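Local coordinates for giding protein-mglB (Thermus thermophilus, PDB 1J3W) that probably serves as an adaptor and nucleotide-exchange partner of a small GTPase in gliding motility, as a Roadblock/LC7 family protein, at the interface of chains A and B and the interface of chains B and C. Residues are numbered along the deposited sequence; one frame, centred on the assembly and turned at random. Chains: chain A/B/C, Giding protein-mglB.

Contact 1: the interface of chains A and B. Residues chain A 77-79, 83; chain B 89-92.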
loop_
_atom_site.group_PDB
_atom_site.type_symbol
_atom_site.label_atom_id
_atom_site.label_comp_id
_atom_site.label_asym_id
_atom_site.label_seq_id
_atom_site.Cartn_x
_atom_site.Cartn_y
_atom_site.Cartn_z
ATOM N N LEU A 77 -15.201 -3.854 -8.188
ATOM C CA LEU A 77 -16.019 -3.220 -9.219
ATOM C C LEU A 77 -16.294 -4.140 -10.412
ATOM O O LEU A 77 -16.847 -3.705 -11.424
ATOM C CB LEU A 77 -15.348 -1.930 -9.703
ATOM C CG LEU A 77 -15.121 -0.876 -8.614
ATOM C CD1 LEU A 77 -14.471 0.353 -9.220
ATOM C CD2 LEU A 77 -16.447 -0.503 -7.958
ATOM N N GLY A 78 -15.897 -5.405 -10.295
ATOM C CA GLY A 78 -16.137 -6.368 -11.361
ATOM C C GLY A 78 -15.093 -6.446 -12.461
ATOM O O GLY A 78 -15.320 -7.079 -13.496
ATOM N N GLU A 79 -13.948 -5.809 -12.241
ATOM C CA GLU A 79 -12.857 -5.798 -13.213
ATOM C C GLU A 79 -11.710 -6.661 -12.689
ATOM O O GLU A 79 -11.505 -6.755 -11.483
ATOM C CB GLU A 79 -12.328 -4.371 -13.404
ATOM C CG GLU A 79 -13.331 -3.322 -13.879
ATOM C CD GLU A 79 -13.529 -3.317 -15.387
ATOM O OE1 GLU A 79 -12.618 -3.762 -16.120
ATOM O OE2 GLU A 79 -14.590 -2.843 -15.846
ATOM N N GLN A 83 -6.773 -1.073 -16.253
ATOM C CA GLN A 83 -5.815 -1.016 -17.350
ATOM C C GLN A 83 -5.087 0.320 -17.423
ATOM O O GLN A 83 -3.938 0.381 -17.858
ATOM C CB GLN A 83 -6.508 -1.277 -18.690
ATOM C CG GLN A 83 -6.967 -2.714 -18.912
ATOM C CD GLN A 83 -8.086 -3.123 -17.980
ATOM O OE1 GLN A 83 -9.079 -2.409 -17.833
ATOM N NE2 GLN A 83 -7.940 -4.283 -17.351
ATOM N N GLY B 89 -11.070 0.749 -15.748
ATOM C CA GLY B 89 -11.101 -0.638 -16.174
ATOM C C GLY B 89 -11.710 -0.662 -17.567
ATOM O O GLY B 89 -11.750 0.365 -18.245
ATOM N N GLU B 90 -12.191 -1.823 -18.001
ATOM C CA GLU B 90 -12.795 -1.939 -19.322
ATOM C C GLU B 90 -14.139 -1.228 -19.361
ATOM O O GLU B 90 -14.480 -0.580 -20.351
ATOM C CB GLU B 90 -12.987 -3.413 -19.685
ATOM C CG GLU B 90 -11.699 -4.159 -20.004
ATOM C CD GLU B 90 -11.185 -3.869 -21.404
ATOM O OE1 GLU B 90 -10.896 -2.692 -21.708
ATOM O OE2 GLU B 90 -11.072 -4.823 -22.203
ATOM N N ARG B 91 -14.894 -1.349 -18.276
ATOM C CA ARG B 91 -16.211 -0.736 -18.192
ATOM C C ARG B 91 -16.334 0.213 -17.005
ATOM O O ARG B 91 -16.852 1.325 -17.136
ATOM C CB ARG B 91 -17.276 -1.828 -18.075
ATOM C CG ARG B 91 -17.269 -2.828 -19.222
ATOM C CD ARG B 91 -18.198 -4.002 -18.945
ATOM N NE ARG B 91 -17.732 -4.827 -17.830
ATOM C CZ ARG B 91 -16.610 -5.542 -17.843
ATOM N NH1 ARG B 91 -15.830 -5.539 -18.915
ATOM N NH2 ARG B 91 -16.267 -6.262 -16.783
ATOM N N MET B 92 -15.848 -0.231 -15.850
ATOM C CA MET B 92 -15.929 0.550 -14.621
ATOM C C MET B 92 -14.724 1.442 -14.362
ATOM O O MET B 92 -13.591 1.078 -14.672
ATOM C CB MET B 92 -16.097 -0.379 -13.418
ATOM C CG MET B 92 -17.308 -1.294 -13.471
ATOM S SD MET B 92 -18.848 -0.400 -13.686
ATOM C CE MET B 92 -18.920 0.530 -12.203
HETATM O O HOH W 1 -9.183 -1.135 -20.396
#

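Contact 2: the interface of chains B and C. Residues chain B 71-72, 75; chain C 37-38, 64-65, 68.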
loop_
_atom_site.group_PDB
_atom_site.type_symbol
_atom_site.label_atom_id
_atom_site.label_comp_id
_atom_site.label_asym_id
_atom_site.label_seq_id
_atom_site.Cartn_x
_atom_site.Cartn_y
_atom_site.Cartn_z
ATOM N N GLN B 71 1.360 7.012 -1.241
ATOM C CA GLN B 71 2.200 8.103 -0.768
ATOM C C GLN B 71 3.696 7.891 -0.994
ATOM O O GLN B 71 4.449 8.856 -1.056
ATOM C CB GLN B 71 1.885 8.410 0.699
ATOM C CG GLN B 71 0.532 9.110 0.818
ATOM C CD GLN B 71 0.199 9.576 2.215
ATOM O OE1 GLN B 71 1.078 9.968 2.979
ATOM N NE2 GLN B 71 -1.088 9.562 2.549
ATOM N N ALA B 72 4.129 6.642 -1.138
ATOM C CA ALA B 72 5.546 6.378 -1.399
ATOM C C ALA B 72 5.866 6.926 -2.795
ATOM O O ALA B 72 6.857 7.641 -2.989
ATOM C CB ALA B 72 5.829 4.881 -1.335
ATOM N N LYS B 75 5.814 10.752 -2.753
ATOM C CA LYS B 75 7.032 11.303 -2.169
ATOM C C LYS B 75 8.197 11.232 -3.146
ATOM O O LYS B 75 8.998 12.165 -3.245
ATOM C CB LYS B 75 7.394 10.550 -0.885
ATOM C CG LYS B 75 6.409 10.738 0.263
ATOM C CD LYS B 75 6.811 9.882 1.457
ATOM C CE LYS B 75 5.765 9.913 2.560
ATOM N NZ LYS B 75 5.604 11.264 3.159
ATOM N N ARG C 37 11.592 7.594 3.526
ATOM C CA ARG C 37 10.279 7.125 3.111
ATOM C C ARG C 37 9.984 7.063 1.617
ATOM O O ARG C 37 8.869 6.723 1.214
ATOM C CB ARG C 37 9.204 7.916 3.857
ATOM C CG ARG C 37 9.139 7.511 5.323
ATOM C CD ARG C 37 8.241 8.399 6.165
ATOM N NE ARG C 37 8.280 7.984 7.565
ATOM C CZ ARG C 37 7.599 6.959 8.070
ATOM N NH1 ARG C 37 6.804 6.233 7.294
ATOM N NH2 ARG C 37 7.727 6.643 9.353
ATOM N N LYS C 38 10.975 7.382 0.793
ATOM C CA LYS C 38 10.789 7.275 -0.644
ATOM C C LYS C 38 11.744 6.218 -1.196
ATOM O O LYS C 38 11.999 6.152 -2.395
ATOM C CB LYS C 38 10.981 8.629 -1.345
ATOM C CG LYS C 38 12.265 9.362 -1.037
ATOM C CD LYS C 38 12.352 10.631 -1.881
ATOM C CE LYS C 38 13.503 11.519 -1.441
ATOM N NZ LYS C 38 14.801 10.790 -1.445
ATOM N N ALA C 64 9.892 1.062 1.986
ATOM C CA ALA C 64 9.274 2.384 1.977
ATOM C C ALA C 64 7.819 2.262 1.541
ATOM O O ALA C 64 6.935 2.899 2.118
ATOM C CB ALA C 64 10.035 3.316 1.034
ATOM N N GLY C 65 7.580 1.444 0.519
ATOM C CA GLY C 65 6.226 1.241 0.036
ATOM C C GLY C 65 5.357 0.681 1.143
ATOM O O GLY C 65 4.211 1.096 1.324
ATOM N N ALA C 68 4.349 3.174 3.865
ATOM C CA ALA C 68 3.247 4.039 3.481
ATOM C C ALA C 68 1.931 3.281 3.604
ATOM O O ALA C 68 0.966 3.773 4.194
ATOM C CB ALA C 68 3.443 4.527 2.044
#

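Contact 1: the interface of chains A and B
The carboxylate of A:Glu79 is received by the backbone of a loop in chain B, where successive amides from B:Glu90 to B:Met92 turn their N-H groups on its two oxygens. A:Glu79 OE1 accepts from B:Glu90 N at 2.7 Å, the donor standing above the carboxylate plane. A:Glu79 OE2 takes two bonds from the same face: B:Arg91 N on the syn side at 2.9 Å, somewhat tilted from the plane, and B:Met92 N, well above it and nearly straight at 178°. With both oxygens held, the carboxylate is probably fixed in its rotation. A bend at chi2 (-83°) swings it toward the loop, while A:Glu79 CG passes obliquely over B:Met92 CB at 4.1 Å. The guanidinium of B:Arg91 presents a face to the same carboxylate: A:Glu79 OE2 sits over its centre, 3.9 Å from B:Arg91 NH2 in a long salt bridge, which would be expected to stabilise the negative charge there. A glutamine in place of A:Glu79 would probably leave B:Arg91 without its opposite charge and at least one of the loop amides without an acceptor. On one flank A:Leu77 CB packs against B:Met92 CB. On the other, a water links A:Gln83 OE1 to the B:Glu90 carboxylate oxygen OE1, lying 2.9 Å from the amide oxygen, and the same amide oxygen lies close to B:Gly89 CA and C. In the fold, A:Leu77 to A:Glu79 follow helix 71-76 and A:Gln83 immediately precedes strand 84-88, while the receiving loop of chain B joins strands 84-88 and 93-98; the two-fold symmetry repeats the contact with the chains exchanged.

Contact 2: the interface of chains B and C
This is a two-fold symmetric interface between copies of the protein, a helix-on-helix packing widened by a neighbouring loop; in the deposited assembly of four chains it joins chain B to chain C, although the structure alone does not show that this pairing forms in the cell. B:Ala72, on helix 71-76, points its methyl group at helix 56-69 of chain C, where B:Ala72 CB meets C:Gly65 CA at 3.9 Å. C:Ala68 approaches the same residue from farther along that helix, its CB 3.9 Å from B:Ala72 N. Small residues on both sides let the helices come close, with B:Gln71 only grazing the edge. One turn on from B:Ala72, B:Lys75 lies alongside C:Arg37, the two side chains pointing the same way. B:Lys75 CD touches C:Arg37 CB at 3.9 Å, and the extended aliphatic stretch of the lysine (chi2 176°, chi3 -173°) provides the surface for this contact before the bend at chi4. The like-charged ends stay apart, B:Lys75 NZ being 6.1 Å from C:Arg37 NE. Nearer the root of B:Lys75, C:Lys38 sets its CB against B:Lys75 CB at 4.1 Å, and its CD lies near B:Lys75 O, so that the carbon portions of the basic side chains do the packing. For the protein, the patch presents helices 56-69 and 71-76, together with the loop after strand 31-36, as a surface on which a second copy can dock.

Contact 1 and contact 2 are about 27 Å apart, measured between the centres of their C-alpha atoms, and share no residue. Chain B takes part in both: through the loop between strands 84-88 and 93-98 in contact 1, and through helix 71-76 in contact 2. The segment that follows this same helix supplies the chain A side of contact 1, so one region of the sequence serves both kinds of interface. Because the two use separate surfaces, a subunit can engage two neighbours at once, which connects chains A, B and C in the deposited tetramer.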